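PDB 6MT7: long form salivary protein D7L from Phlebotomus duboscqi, which binds cysteinyl leukotrienes and a thromboxane A2 analogue, sequestering host mediators during blood feeding and inhibiting thromboxane A2-dependent platelet aggregation induced by low collagen concentrations. Local coordinates for residues Lys151-Ala162 against Cys203-Asn211. Residues are numbered along the deposited sequence; the frame is centred on the assembly and turned at random.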
ATOM      1  N   LYS A 151      -8.245  15.324 -14.453  1.00 19.82           N
ATOM      2  CA  LYS A 151      -8.903  16.548 -14.008  1.00 24.55           C
ATOM      3  C   LYS A 151      -9.415  16.452 -12.577  1.00 20.37           C
ATOM      4  O   LYS A 151      -9.583  17.486 -11.922  1.00 23.09           O
ATOM      5  CB  LYS A 151     -10.074  16.884 -14.935  1.00 25.75           C
ATOM      6  CG  LYS A 151      -9.761  16.808 -16.417  1.00 33.97           C
ATOM      7  CD  LYS A 151     -10.506  17.901 -17.182  1.00 38.35           C
ATOM      8  CE  LYS A 151      -9.923  18.118 -18.568  1.00 46.29           C
ATOM      9  NZ  LYS A 151      -9.423  16.846 -19.155  1.00 51.14           N
ATOM     10  N   GLY A 152      -9.684  15.244 -12.085  1.00 21.56           N
ATOM     11  CA  GLY A 152     -10.198  15.089 -10.737  1.00 28.78           C
ATOM     12  C   GLY A 152     -11.567  15.691 -10.531  1.00 36.99           C
ATOM     13  O   GLY A 152     -11.908  16.071  -9.405  1.00 32.82           O
ATOM     14  N   GLY A 153     -12.370  15.778 -11.589  1.00 37.42           N
ATOM     15  CA  GLY A 153     -13.651  16.445 -11.485  1.00 35.73           C
ATOM     16  C   GLY A 153     -13.602  17.935 -11.716  1.00 34.34           C
ATOM     17  O   GLY A 153     -14.651  18.565 -11.863  1.00 37.88           O
ATOM     18  N   ALA A 154     -12.406  18.520 -11.731  1.00 36.74           N
ATOM     19  CA  ALA A 154     -12.203  19.960 -11.673  1.00 29.86           C
ATOM     20  C   ALA A 154     -11.238  20.398 -12.764  1.00 32.74           C
ATOM     21  O   ALA A 154     -11.458  20.115 -13.946  1.00 34.98           O
ATOM     22  CB  ALA A 154     -11.676  20.381 -10.300  1.00 26.54           C
ATOM     23  N   ASP A 155     -10.153  21.067 -12.369  1.00 26.71           N
ATOM     24  CA  ASP A 155      -9.192  21.641 -13.301  1.00 37.63           C
ATOM     25  C   ASP A 155      -7.795  21.062 -13.114  1.00 29.90           C
ATOM     26  O   ASP A 155      -6.813  21.685 -13.530  1.00 26.81           O
ATOM     27  CB  ASP A 155      -9.157  23.165 -13.145  1.00 51.96           C
ATOM     28  CG  ASP A 155      -9.214  23.606 -11.685  1.00 62.37           C
ATOM     29  OD1 ASP A 155      -8.786  22.825 -10.804  1.00 63.99           O
ATOM     30  OD2 ASP A 155      -9.689  24.733 -11.416  1.00 64.24           O
ATOM     31  N   CYS A 156      -7.677  19.886 -12.501  1.00 26.14           N
ATOM     32  CA  CYS A 156      -6.357  19.400 -12.139  1.00 24.85           C
ATOM     33  C   CYS A 156      -5.673  18.725 -13.322  1.00 25.63           C
ATOM     34  O   CYS A 156      -6.259  18.516 -14.387  1.00 27.33           O
ATOM     35  CB  CYS A 156      -6.450  18.455 -10.949  1.00 25.93           C
ATOM     36  SG  CYS A 156      -6.694  19.365  -9.418  1.00 29.27           S
ATOM     37  N   GLN A 157      -4.400  18.386 -13.118  1.00 17.69           N
ATOM     38  CA  GLN A 157      -3.602  17.772 -14.163  1.00 18.77           C
ATOM     39  C   GLN A 157      -3.091  16.385 -13.815  1.00 16.58           C
ATOM     40  O   GLN A 157      -2.720  15.642 -14.730  1.00 17.35           O
ATOM     41  CB  GLN A 157      -2.405  18.664 -14.510  1.00 28.06           C
ATOM     42  CG  GLN A 157      -2.774  19.864 -15.368  1.00 41.88           C
ATOM     43  CD  GLN A 157      -1.950  21.088 -15.032  1.00 49.78           C
ATOM     44  OE1 GLN A 157      -2.462  22.059 -14.477  1.00 53.15           O
ATOM     45  NE2 GLN A 157      -0.664  21.049 -15.371  1.00 52.97           N
ATOM     46  N   HIS A 158      -3.066  16.015 -12.533  1.00 18.81           N
ATOM     47  CA  HIS A 158      -2.456  14.762 -12.092  1.00 20.30           C
ATOM     48  C   HIS A 158      -3.254  14.114 -10.968  1.00 21.12           C
ATOM     49  O   HIS A 158      -2.682  13.412 -10.122  1.00 19.01           O
ATOM     50  CB  HIS A 158      -1.016  14.986 -11.615  1.00 23.04           C
ATOM     51  CG  HIS A 158      -0.198  15.837 -12.535  1.00 24.81           C
ATOM     52  ND1 HIS A 158       0.245  15.393 -13.763  1.00 24.55           N
ATOM     53  CD2 HIS A 158       0.261  17.105 -12.404  1.00 28.49           C
ATOM     54  CE1 HIS A 158       0.937  16.352 -14.351  1.00 29.79           C
ATOM     55  NE2 HIS A 158       0.966  17.400 -13.545  1.00 28.16           N
ATOM     56  N   ALA A 159      -4.566  14.339 -10.939  1.00 13.82           N
ATOM     57  CA  ALA A 159      -5.366  13.900  -9.799  1.00 16.29           C
ATOM     58  C   ALA A 159      -5.402  12.383  -9.691  1.00 20.78           C
ATOM     59  O   ALA A 159      -5.297  11.825  -8.590  1.00 16.46           O
ATOM     60  CB  ALA A 159      -6.781  14.455  -9.912  1.00 20.81           C
ATOM     61  N   CYS A 160      -5.567  11.704 -10.820  1.00 15.38           N
ATOM     62  CA  CYS A 160      -5.629  10.250 -10.834  1.00 12.78           C
ATOM     63  C   CYS A 160      -4.241   9.653 -10.642  1.00 11.69           C
ATOM     64  O   CYS A 160      -4.056   8.744  -9.825  1.00 12.36           O
ATOM     65  CB  CYS A 160      -6.268   9.799 -12.157  1.00 12.66           C
ATOM     66  SG  CYS A 160      -6.342   8.019 -12.484  1.00 14.20           S
ATOM     67  N   SER A 161      -3.251  10.176 -11.374  1.00  7.19           N
ATOM     68  CA  SER A 161      -1.897   9.630 -11.311  1.00  9.73           C
ATOM     69  C   SER A 161      -1.332   9.719  -9.902  1.00 13.04           C
ATOM     70  O   SER A 161      -0.683   8.780  -9.420  1.00  9.62           O
ATOM     71  CB  SER A 161      -0.985  10.373 -12.285  1.00 15.69           C
ATOM     72  OG  SER A 161      -1.190   9.930 -13.612  1.00 19.05           O
ATOM     73  N   ALA A 162      -1.570  10.842  -9.220  1.00 12.42           N
ATOM     74  CA  ALA A 162      -1.039  10.993  -7.865  1.00 14.49           C
ATOM     75  C   ALA A 162      -1.625   9.955  -6.921  1.00 12.82           C
ATOM     76  O   ALA A 162      -0.938   9.480  -6.006  1.00  8.37           O
ATOM     77  CB  ALA A 162      -1.310  12.402  -7.342  1.00 13.97           C
ATOM     78  N   CYS A 203      -7.962  18.099  -5.366  1.00 25.39           N
ATOM     79  CA  CYS A 203      -6.925  17.512  -6.202  1.00 18.75           C
ATOM     80  C   CYS A 203      -5.719  18.431  -6.388  1.00 18.01           C
ATOM     81  O   CYS A 203      -4.717  17.998  -6.969  1.00 18.23           O
ATOM     82  CB  CYS A 203      -7.510  17.104  -7.556  1.00 22.13           C
ATOM     83  SG  CYS A 203      -8.266  18.437  -8.529  1.00 27.72           S
ATOM     84  N   LYS A 204      -5.770  19.679  -5.908  1.00 17.88           N
ATOM     85  CA  LYS A 204      -4.568  20.502  -5.959  1.00 17.18           C
ATOM     86  C   LYS A 204      -3.485  19.957  -5.036  1.00 15.54           C
ATOM     87  O   LYS A 204      -2.293  20.178  -5.290  1.00 17.77           O
ATOM     88  CB  LYS A 204      -4.887  21.951  -5.601  1.00 22.42           C
ATOM     89  CG  LYS A 204      -5.920  22.586  -6.516  1.00 23.55           C
ATOM     90  CD  LYS A 204      -5.418  22.654  -7.942  1.00 27.16           C
ATOM     91  CE  LYS A 204      -6.346  23.503  -8.801  1.00 34.79           C
ATOM     92  NZ  LYS A 204      -6.266  23.125 -10.237  1.00 33.29           N
ATOM     93  N   VAL A 205      -3.873  19.261  -3.961  1.00 14.51           N
ATOM     94  CA  VAL A 205      -2.892  18.511  -3.174  1.00 12.11           C
ATOM     95  C   VAL A 205      -2.208  17.474  -4.052  1.00 12.72           C
ATOM     96  O   VAL A 205      -0.979  17.325  -4.037  1.00 12.90           O
ATOM     97  CB  VAL A 205      -3.555  17.847  -1.955  1.00 15.61           C
ATOM     98  CG1 VAL A 205      -2.522  17.034  -1.175  1.00 12.90           C
ATOM     99  CG2 VAL A 205      -4.192  18.881  -1.053  1.00 18.74           C
ATOM    100  N   ALA A 206      -3.002  16.744  -4.836  1.00 12.99           N
ATOM    101  CA  ALA A 206      -2.450  15.740  -5.740  1.00 15.85           C
ATOM    102  C   ALA A 206      -1.473  16.366  -6.726  1.00 15.74           C
ATOM    103  O   ALA A 206      -0.361  15.861  -6.927  1.00 12.94           O
ATOM    104  CB  ALA A 206      -3.588  15.034  -6.483  1.00  7.65           C
ATOM    105  N   ASP A 207      -1.872  17.472  -7.356  1.00 14.80           N
ATOM    106  CA  ASP A 207      -1.008  18.107  -8.341  1.00 13.95           C
ATOM    107  C   ASP A 207       0.264  18.645  -7.705  1.00 16.47           C
ATOM    108  O   ASP A 207       1.348  18.554  -8.296  1.00 17.18           O
ATOM    109  CB  ASP A 207      -1.759  19.230  -9.051  1.00 18.17           C
ATOM    110  CG  ASP A 207      -2.634  18.722 -10.175  1.00 25.09           C
ATOM    111  OD1 ASP A 207      -3.022  17.535 -10.145  1.00 19.53           O
ATOM    112  OD2 ASP A 207      -2.934  19.510 -11.092  1.00 25.78           O
ATOM    113  N   THR A 208       0.151  19.224  -6.508  1.00 15.90           N
ATOM    114  CA  THR A 208       1.334  19.764  -5.851  1.00 15.78           C
ATOM    115  C   THR A 208       2.317  18.655  -5.497  1.00 14.00           C
ATOM    116  O   THR A 208       3.526  18.800  -5.716  1.00 15.19           O
ATOM    117  CB  THR A 208       0.933  20.572  -4.617  1.00 19.62           C
ATOM    118  OG1 THR A 208      -0.034  21.556  -5.000  1.00 26.15           O
ATOM    119  CG2 THR A 208       2.140  21.287  -4.021  1.00 17.19           C
HETATM  120  N   MSE A 209       1.820  17.525  -4.993  1.00 13.20           N
HETATM  121  CA  MSE A 209       2.695  16.383  -4.738  1.00 10.15           C
HETATM  122  C   MSE A 209       3.378  15.882  -6.000  1.00 11.24           C
HETATM  123  O   MSE A 209       4.589  15.645  -6.016  1.00 11.01           O
HETATM  124  CB  MSE A 209       1.920  15.231  -4.069  1.00 11.95           C
HETATM  125  CG  MSE A 209       1.416  15.591  -2.674  1.00 12.31           C
HETATM  126 SE   MSE A 209       2.902  15.580  -1.386  1.00 15.41          SE
HETATM  127  CE  MSE A 209       3.546  13.807  -1.743  1.00  9.61           C
ATOM    128  N   TYR A 210       2.585  15.720  -7.057  1.00 14.23           N
ATOM    129  CA  TYR A 210       3.125  15.248  -8.328  1.00 12.31           C
ATOM    130  C   TYR A 210       4.238  16.164  -8.823  1.00 13.27           C
ATOM    131  O   TYR A 210       5.346  15.708  -9.131  1.00 13.21           O
ATOM    132  CB  TYR A 210       1.988  15.151  -9.354  1.00 13.40           C
ATOM    133  CG  TYR A 210       2.378  14.574 -10.700  1.00 15.21           C
ATOM    134  CD1 TYR A 210       3.049  15.346 -11.645  1.00 16.97           C
ATOM    135  CD2 TYR A 210       2.058  13.261 -11.034  1.00 13.63           C
ATOM    136  CE1 TYR A 210       3.414  14.816 -12.877  1.00 20.50           C
ATOM    137  CE2 TYR A 210       2.409  12.731 -12.265  1.00 19.48           C
ATOM    138  CZ  TYR A 210       3.085  13.512 -13.179  1.00 19.64           C
ATOM    139  OH  TYR A 210       3.427  12.979 -14.400  1.00 27.25           O
ATOM    140  N   ASN A 211       3.954  17.467  -8.914  1.00 15.63           N
ATOM    141  CA  ASN A 211       4.930  18.402  -9.461  1.00 12.38           C
ATOM    142  C   ASN A 211       6.158  18.512  -8.572  1.00 16.84           C
ATOM    143  O   ASN A 211       7.272  18.703  -9.077  1.00 15.69           O
ATOM    144  CB  ASN A 211       4.287  19.773  -9.654  1.00 16.54           C
ATOM    145  CG  ASN A 211       3.220  19.762 -10.731  1.00 22.89           C
ATOM    146  OD1 ASN A 211       3.304  18.991 -11.682  1.00 24.30           O
ATOM    147  ND2 ASN A 211       2.212  20.606 -10.581  1.00 21.21           N
TER
HETATM  148  O   HOH W   1      -2.837  21.985 -11.206  1.00 38.34           O
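The disulfide Cys156-Cys203 joins the loop leading into helix 159-164 to the N-terminal part of helix 203-216, as part of the cross-linked helical packing of this odorant-binding-family protein. Its SG atoms lie 2.0 Å apart and the torsion about the S-S bond is 88°, close to the relaxed right angle. One turn further along the second helix, Asp207 receives the loop backbone: Gln157 N meets OD2 through its syn lone pair (2.7 Å), and His158 N meets OD1 from the syn side at 2.8 Å, tilted out of the carboxylate plane. A water that donates to Asp207 OD2 and Gln157 OE1 adds a second partner to OD2. Tyr210 swings its ring away from its own backbone N (chi1 -176°) and lays it against His158 in an offset stack: centroids are 3.6 Å apart and the planes nearly parallel, at 4°. Gln157 CB lies over the other face of the imidazole, toward its rim. Small side chains also meet: Ala162 CB packs on Ala206 CB at 3.6 Å, and Ala159 CB rests on Cys203 CB. On the exposed loop residue Asp155, OD1 forms a salt bridge with Lys204 NZ (2.6 Å), which approaches from above the carboxylate plane. The covalent link thus ties one end of the interface and the ring stack closes the other, while the two amides that meet the carboxylate between them probably stabilise its negative charge.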